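Side-chain contact in putative glycyl-glycine endopeptidase lytM (Ruminococcus gnavus, PDB 3NYY), which is probably a metalloendopeptidase of the M23 (LytM) family, whose members cut peptide cross-links in bacterial cell walls: residues Lys134-Pro137 / Gly138-Pro141. Numbering follows the deposited sequence.
Sequences KNTP and GYYP
The backbone N-H of Lys134 points almost straight at the phenol oxygen of Tyr140, with 3.2 Å between Lys134 N and Tyr140 OH and an angle of 174° at the hydrogen. Weaker bonds join the same hydroxyl to Lys106 O and Glu133 N, so the buried phenol end gathers several backbone groups. Lys134 O lies in the plane of the Tyr140 ring, at its edge, 3.4 Å from Tyr140 CE1. With a phenylalanine in place of Tyr140, Lys134 N would probably lose its acceptor and this side of the loop would be held less firmly. A water bridges the turn further along, donating to Thr136 O (2.7 Å from the water oxygen) and accepting from Tyr140 N. These contacts lie within the loop that links strand 128-132 to strand 141-143 in the M23 peptidase domain; an inverse gamma turn centred on Asn135 bends its first half, and Gly138, with positive phi, helps to turn the chain back. Apolar contact falls mainly to Lys134 and Tyr139. The Lys134 chain stays extended as far as CE and crosses Tyr139 at about a right angle, laying Lys134 CD over one face of the ring in a CH-pi contact, 3.7 Å from Tyr139 CE2. A bend at the last torsion (chi4 58°) turns Lys134 NZ, which at 5.6 Å from the centroid of the Tyr139 ring offers at most a weak cation-pi attraction. The Tyr139 ring also presents an edge to Tyr140 CE1 and meets Tyr250 edge-to-face, while its hydroxyl is hydrogen-bonded to Thr103 OG1 and Glu104 O. Backbone hydrogen bonds of Gly138 and Tyr140 with Met199 tie the loop to the chain just beyond strand 195-198.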
ATOM      1  N   LYS A 134       3.143  -5.973  12.502  1.00 22.37           N
ATOM      2  CA  LYS A 134       3.789  -7.169  13.082  1.00 21.27           C
ATOM      3  C   LYS A 134       3.552  -8.336  12.097  1.00 22.15           C
ATOM      4  O   LYS A 134       2.439  -8.845  12.038  1.00 19.01           O
ATOM      5  CB  LYS A 134       3.188  -7.446  14.468  1.00 24.50           C
ATOM      6  CG  LYS A 134       3.782  -8.596  15.242  1.00 27.60           C
ATOM      7  CD  LYS A 134       3.192  -8.698  16.646  1.00 33.12           C
ATOM      8  CE  LYS A 134       3.683  -9.929  17.386  1.00 45.16           C
ATOM      9  NZ  LYS A 134       5.167  -9.984  17.522  1.00 52.10           N
ATOM     10  N   ASN A 135       4.573  -8.732  11.333  1.00 22.16           N
ATOM     11  CA  ASN A 135       4.425  -9.683  10.214  1.00 24.42           C
ATOM     12  C   ASN A 135       4.441 -11.112  10.740  1.00 24.41           C
ATOM     13  O   ASN A 135       5.364 -11.888  10.487  1.00 25.07           O
ATOM     14  CB  ASN A 135       5.501  -9.412   9.126  1.00 22.56           C
ATOM     15  CG  ASN A 135       5.407 -10.325   7.923  1.00 27.66           C
ATOM     16  OD1 ASN A 135       4.397 -10.975   7.682  1.00 26.08           O
ATOM     17  ND2 ASN A 135       6.501 -10.368   7.127  1.00 30.55           N
ATOM     18  N   THR A 136       3.392 -11.442  11.495  1.00 19.81           N
ATOM     19  CA  THR A 136       3.265 -12.765  12.077  0.50 22.35           C
ATOM     20  C   THR A 136       1.822 -13.220  11.936  1.00 19.83           C
ATOM     21  O   THR A 136       0.906 -12.453  12.203  1.00 17.58           O
ATOM     22  CB  THR A 136       3.746 -12.794  13.547  0.50 25.32           C
ATOM     23  OG1 THR A 136       3.544 -14.101  14.110  0.50 31.40           O
ATOM     24  CG2 THR A 136       3.015 -11.784  14.376  0.50 25.84           C
ATOM     25  N   PRO A 137       1.626 -14.469  11.487  1.00 17.22           N
ATOM     26  CA  PRO A 137       0.275 -14.971  11.344  1.00 15.20           C
ATOM     27  C   PRO A 137      -0.410 -15.363  12.652  1.00 17.79           C
ATOM     28  O   PRO A 137       0.257 -15.628  13.643  1.00 19.33           O
ATOM     29  CB  PRO A 137       0.466 -16.197  10.457  1.00 16.80           C
ATOM     30  CG  PRO A 137       1.733 -16.741  10.854  1.00 19.94           C
ATOM     31  CD  PRO A 137       2.615 -15.529  11.165  1.00 16.28           C
ATOM     32  N   GLY A 138      -1.729 -15.369  12.656  1.00 16.56           N
ATOM     33  CA  GLY A 138      -2.463 -15.805  13.842  1.00 16.48           C
ATOM     34  C   GLY A 138      -2.488 -14.821  14.995  1.00 18.19           C
ATOM     35  O   GLY A 138      -2.721 -15.227  16.145  1.00 22.00           O
ATOM     36  N   TYR A 139      -2.224 -13.556  14.711  1.00 14.92           N
ATOM     37  CA  TYR A 139      -2.104 -12.510  15.719  1.00 16.60           C
ATOM     38  C   TYR A 139      -3.180 -11.419  15.611  1.00 17.17           C
ATOM     39  O   TYR A 139      -3.863 -11.141  16.588  1.00 18.13           O
ATOM     40  CB  TYR A 139      -0.709 -11.890  15.673  1.00 16.85           C
ATOM     41  CG  TYR A 139      -0.546 -10.700  16.570  1.00 19.22           C
ATOM     42  CD1 TYR A 139      -0.369 -10.845  17.947  1.00 20.74           C
ATOM     43  CD2 TYR A 139      -0.551  -9.433  16.048  1.00 16.86           C
ATOM     44  CE1 TYR A 139      -0.226  -9.730  18.776  1.00 25.17           C
ATOM     45  CE2 TYR A 139      -0.438  -8.312  16.848  1.00 21.91           C
ATOM     46  CZ  TYR A 139      -0.248  -8.470  18.220  1.00 21.22           C
ATOM     47  OH  TYR A 139      -0.119  -7.332  18.983  1.00 25.05           O
ATOM     48  N   TYR A 140      -3.321 -10.815  14.431  1.00 14.46           N
ATOM     49  CA  TYR A 140      -4.377  -9.839  14.190  1.00 12.75           C
ATOM     50  C   TYR A 140      -5.712 -10.536  13.975  1.00 13.12           C
ATOM     51  O   TYR A 140      -5.864 -11.323  13.035  1.00 13.51           O
ATOM     52  CB  TYR A 140      -4.096  -8.988  12.940  1.00 11.78           C
ATOM     53  CG  TYR A 140      -2.968  -8.023  13.020  1.00 14.49           C
ATOM     54  CD1 TYR A 140      -1.665  -8.448  12.758  1.00 17.74           C
ATOM     55  CD2 TYR A 140      -3.200  -6.709  13.374  1.00 14.73           C
ATOM     56  CE1 TYR A 140      -0.608  -7.555  12.824  1.00 19.87           C
ATOM     57  CE2 TYR A 140      -2.144  -5.803  13.447  1.00 13.27           C
ATOM     58  CZ  TYR A 140      -0.874  -6.235  13.172  1.00 15.73           C
ATOM     59  OH  TYR A 140       0.151  -5.286  13.252  1.00 19.18           O
ATOM     60  N   PRO A 141      -6.721 -10.263  14.827  1.00 11.74           N
ATOM     61  CA  PRO A 141      -8.050 -10.770  14.486  1.00 12.44           C
ATOM     62  C   PRO A 141      -8.620 -10.077  13.252  1.00 12.52           C
ATOM     63  O   PRO A 141      -8.214  -8.948  12.931  1.00 12.64           O
ATOM     64  CB  PRO A 141      -8.907 -10.437  15.711  1.00 11.97           C
ATOM     65  CG  PRO A 141      -7.959  -9.832  16.722  1.00 14.74           C
ATOM     66  CD  PRO A 141      -6.738  -9.431  16.037  1.00 11.78           C
TER
HETATM   67  O   HOH W   1      -1.806 -12.037  12.177  1.00 13.66           O